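Local atomic coordinates of C381 turret protein (Sulfolobus turreted icosahedral virus, PDB entry 4IND), a protein that probably builds the turrets of an archaeal icosahedral virus, as a five-chain assembly of triple jelly-roll subunits. Residues 133-136 and 137-140; 155-158 and 159-162. All blocks are in the same frame, centred on the assembly; numbering follows the deposited sequence.

Interaction 1: 133-136 and 137-140; sequences QLPP and GLAI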
loop_
_atom_site.group_PDB
_atom_site.type_symbol
_atom_site.label_atom_id
_atom_site.label_comp_id
_atom_site.label_asym_id
_atom_site.label_seq_id
_atom_site.Cartn_x
_atom_site.Cartn_y
_atom_site.Cartn_z
ATOM N N GLN A 133 -37.845 7.067 2.812
ATOM C CA GLN A 133 -38.989 7.909 3.148
ATOM C C GLN A 133 -38.808 8.504 4.533
ATOM O O GLN A 133 -38.253 7.865 5.434
ATOM C CB GLN A 133 -40.296 7.109 3.095
ATOM C CG GLN A 133 -40.716 6.673 1.712
ATOM C CD GLN A 133 -42.135 6.124 1.689
ATOM O OE1 GLN A 133 -43.001 6.581 2.429
ATOM N NE2 GLN A 133 -42.367 5.120 0.859
ATOM N N LEU A 134 -39.287 9.734 4.698
ATOM C CA LEU A 134 -39.196 10.448 5.962
ATOM C C LEU A 134 -40.583 10.903 6.360
ATOM O O LEU A 134 -41.251 11.581 5.585
ATOM C CB LEU A 134 -38.262 11.658 5.811
ATOM C CG LEU A 134 -36.846 11.337 5.320
ATOM C CD1 LEU A 134 -36.080 12.599 4.949
ATOM C CD2 LEU A 134 -36.087 10.517 6.348
ATOM N N PRO A 135 -41.027 10.543 7.575
ATOM C CA PRO A 135 -42.393 10.858 8.025
ATOM C C PRO A 135 -42.566 12.313 8.452
ATOM O O PRO A 135 -41.587 12.993 8.787
ATOM C CB PRO A 135 -42.588 9.930 9.248
ATOM C CG PRO A 135 -41.199 9.738 9.773
ATOM C CD PRO A 135 -40.293 9.714 8.552
ATOM N N PRO A 136 -43.817 12.792 8.446
ATOM C CA PRO A 136 -44.178 14.138 8.904
ATOM C C PRO A 136 -43.618 14.465 10.286
ATOM O O PRO A 136 -43.657 13.625 11.198
ATOM C CB PRO A 136 -45.707 14.085 8.954
ATOM C CG PRO A 136 -46.064 13.077 7.918
ATOM C CD PRO A 136 -45.001 12.021 8.009
ATOM N N GLY A 137 -43.109 15.687 10.447
ATOM C CA GLY A 137 -42.646 16.123 11.753
ATOM C C GLY A 137 -41.145 15.944 11.934
ATOM O O GLY A 137 -40.577 16.461 12.889
ATOM N N LEU A 138 -40.501 15.221 11.023
ATOM C CA LEU A 138 -39.039 15.082 11.093
ATOM C C LEU A 138 -38.387 16.312 10.469
ATOM O O LEU A 138 -38.692 16.683 9.334
ATOM C CB LEU A 138 -38.566 13.845 10.340
ATOM C CG LEU A 138 -38.319 12.532 11.056
ATOM C CD1 LEU A 138 -37.430 11.655 10.170
ATOM C CD2 LEU A 138 -37.703 12.736 12.454
ATOM N N ALA A 139 -37.520 16.964 11.225
ATOM C CA ALA A 139 -36.657 18.007 10.694
ATOM C C ALA A 139 -35.404 17.329 10.120
ATOM O O ALA A 139 -34.845 16.424 10.749
ATOM C CB ALA A 139 -36.262 18.954 11.837
ATOM N N ILE A 140 -34.965 17.766 8.942
ATOM C CA ILE A 140 -33.751 17.225 8.341
ATOM C C ILE A 140 -32.626 18.245 8.452
ATOM O O ILE A 140 -32.675 19.296 7.822
ATOM C CB ILE A 140 -33.993 16.870 6.869
ATOM C CG1 ILE A 140 -35.305 16.098 6.727
ATOM C CG2 ILE A 140 -32.824 16.079 6.299
ATOM C CD1 ILE A 140 -35.814 15.997 5.294
#

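Interaction 2: 155-158 and 159-162; sequences INIP and KIIH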
loop_
_atom_site.group_PDB
_atom_site.type_symbol
_atom_site.label_atom_id
_atom_site.label_comp_id
_atom_site.label_asym_id
_atom_site.label_seq_id
_atom_site.Cartn_x
_atom_site.Cartn_y
_atom_site.Cartn_z
ATOM N N ILE A 155 -17.613 0.620 8.464
ATOM C CA ILE A 155 -19.026 0.782 8.776
ATOM C C ILE A 155 -19.154 0.520 10.272
ATOM O O ILE A 155 -18.682 -0.504 10.767
ATOM C CB ILE A 155 -19.872 -0.239 8.009
ATOM C CG1 ILE A 155 -19.830 0.071 6.504
ATOM C CG2 ILE A 155 -21.330 -0.224 8.494
ATOM C CD1 ILE A 155 -20.508 -1.004 5.667
ATOM N N ASN A 156 -19.751 1.467 10.995
ATOM C CA ASN A 156 -19.968 1.303 12.440
ATOM C C ASN A 156 -21.334 1.903 12.826
ATOM O O ASN A 156 -21.431 3.038 13.251
ATOM C CB ASN A 156 -18.833 1.933 13.232
ATOM C CG ASN A 156 -18.926 1.633 14.726
ATOM O OD1 ASN A 156 -19.802 0.885 15.151
ATOM N ND2 ASN A 156 -18.026 2.220 15.522
ATOM N N ILE A 157 -22.385 1.116 12.641
ATOM C CA ILE A 157 -23.745 1.534 13.009
ATOM C C ILE A 157 -24.082 0.997 14.396
ATOM O O ILE A 157 -23.913 -0.192 14.642
ATOM C CB ILE A 157 -24.753 0.973 12.015
ATOM C CG1 ILE A 157 -24.458 1.520 10.607
ATOM C CG2 ILE A 157 -26.195 1.320 12.423
ATOM C CD1 ILE A 157 -25.267 0.814 9.520
ATOM N N PRO A 158 -24.553 1.879 15.306
ATOM C CA PRO A 158 -24.842 1.464 16.689
ATOM C C PRO A 158 -26.044 0.528 16.756
ATOM O O PRO A 158 -26.683 0.288 15.726
ATOM C CB PRO A 158 -25.107 2.788 17.415
ATOM C CG PRO A 158 -25.490 3.760 16.337
ATOM C CD PRO A 158 -24.727 3.331 15.111
ATOM N N LYS A 159 -26.325 -0.014 17.939
ATOM C CA LYS A 159 -27.355 -1.031 18.080
ATOM C C LYS A 159 -28.732 -0.365 18.044
ATOM O O LYS A 159 -29.332 -0.099 19.069
ATOM C CB LYS A 159 -27.150 -1.836 19.368
ATOM C CG LYS A 159 -28.101 -3.016 19.521
ATOM C CD LYS A 159 -28.090 -3.558 20.963
ATOM C CE LYS A 159 -26.760 -4.213 21.304
ATOM N NZ LYS A 159 -26.803 -4.902 22.624
ATOM N N ILE A 160 -29.217 -0.090 16.837
ATOM C CA ILE A 160 -30.471 0.651 16.668
ATOM C C ILE A 160 -31.367 0.076 15.565
ATOM O O ILE A 160 -32.450 0.601 15.298
ATOM C CB ILE A 160 -30.196 2.132 16.312
ATOM C CG1 ILE A 160 -29.369 2.197 15.033
ATOM C CG2 ILE A 160 -29.503 2.863 17.466
ATOM C CD1 ILE A 160 -29.259 3.620 14.443
ATOM N N ILE A 161 -30.905 -0.972 14.889
ATOM C CA ILE A 161 -31.676 -1.545 13.794
ATOM C C ILE A 161 -32.657 -2.549 14.352
ATOM O O ILE A 161 -32.275 -3.497 15.041
ATOM C CB ILE A 161 -30.791 -2.263 12.751
ATOM C CG1 ILE A 161 -29.653 -1.369 12.270
ATOM C CG2 ILE A 161 -31.641 -2.752 11.570
ATOM C CD1 ILE A 161 -28.555 -2.133 11.508
ATOM N N HIS A 162 -33.938 -2.350 14.063
ATOM C CA HIS A 162 -34.964 -3.249 14.588
ATOM C C HIS A 162 -35.443 -4.254 13.561
ATOM O O HIS A 162 -35.771 -3.890 12.425
ATOM C CB HIS A 162 -36.195 -2.460 15.084
ATOM C CG HIS A 162 -35.903 -1.552 16.226
ATOM N ND1 HIS A 162 -35.963 -1.969 17.540
ATOM C CD2 HIS A 162 -35.536 -0.250 16.267
ATOM C CE1 HIS A 162 -35.656 -0.963 18.334
ATOM N NE2 HIS A 162 -35.396 0.096 17.586
#

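Interaction 1: 133-136 and 137-140
Leu138 N donates a weak hydrogen bond to Pro135 O at 3.3 Å, with an N-H...O angle of 156°. This bond closes a type II beta turn from Pro135 to Leu138. Pro136 and Gly137 fill the two central positions. Gly137 has a positive phi of 96°, the backbone shape that the third position of such a turn needs. Gly137 O is hydrogen-bonded to Thr89 OG1.

The Leu138 side chain folds back over the first half of the turn. Its CB lies 3.5 Å from Pro135 O, and its CD1 lies 3.8 Å from CD of the Pro135 ring. CD1 also touches Leu134 CD2 at 4.2 Å. With chi1 at -96°, away from a staggered value, CD1 reaches both Pro135 and Leu134. Beyond the turn, Leu134 and Ile140 approach each other through their CD1 methyls. That contact looks tight but is doubtful in detail, because Ile140 has two conformers. Val94 and Val96 pack on Pro135 and Leu138.

Strand 130-134 and strand 138-147 belong to different sheets. The turn is therefore a tight connection between the two sheets of a jelly roll, lined by apolar side chains.

Interaction 2: 155-158 and 159-162
An inverse gamma turn centred on Lys159, followed at once by a classic beta bulge at Ile160 and Ile161, bends strand 155-163, the first strand of the second jelly roll. The turn brings Pro158 O and Ile160 N to 2.8 Å. Their hydrogen bond is weak because it is strongly bent, with an N-H...O angle of 119°. The chain changes direction here. The axes of 155-158 and 160-162 run at 74° to each other. In the bulge, Ile160 and Ile161 both face Phe255 of the neighbouring strand, and Ile161 shares a backbone hydrogen bond with it.

The apolar side chains meet across the corner. Ile157 uses one methyl, CG2, for two neighbours. It lies 4.2 Å from Ile160 CG1 and 4.3 Å from Ile161 CD1. Pro158 adds its ring atom CG, 4.2 Å from Ile160 CD1. These are light contacts, and other strands cover the cluster. Tyr119 packs on Ile157, Pro158 and Ile160. Tyr108 packs on all three isoleucines that meet at the corner. Tyr119 is on strand 114-124 of the first jelly roll, so the corner packs where the first two jelly rolls meet.

The polar groups turn to other partners. Lys159 NZ is hydrogen-bonded to Ser185 OG of strand 176-187, in the same sheet as 155-163. Asn156 OD1 accepts a hydrogen bond from Gln126 NE2 of a second subunit, and Pro158 also packs on that glutamine.

The torsion of Ile160 accounts for one further contact. With chi1 at 58°, CG1 of Ile160 sits flanked by its own backbone N and C, and it comes to 3.4 Å from Pro158 O.

Overall arrangement
Interaction 1 comes first along the chain and interaction 2 follows it. Their centres are 20 Å apart and their nearest atoms about 12 Å, so they do not touch. Interaction 1 joins two sheets within the first domain. Its second strand, 138-147, is followed in the chain by strand 155-163, which carries interaction 2 in a sheet of the second domain. The two contacts are therefore a tight turn between two sheets in one jelly roll and a bent strand in the next. Interaction 1 touches no other protein chain. Interaction 2 meets both the first domain and a second subunit of the five-chain assembly.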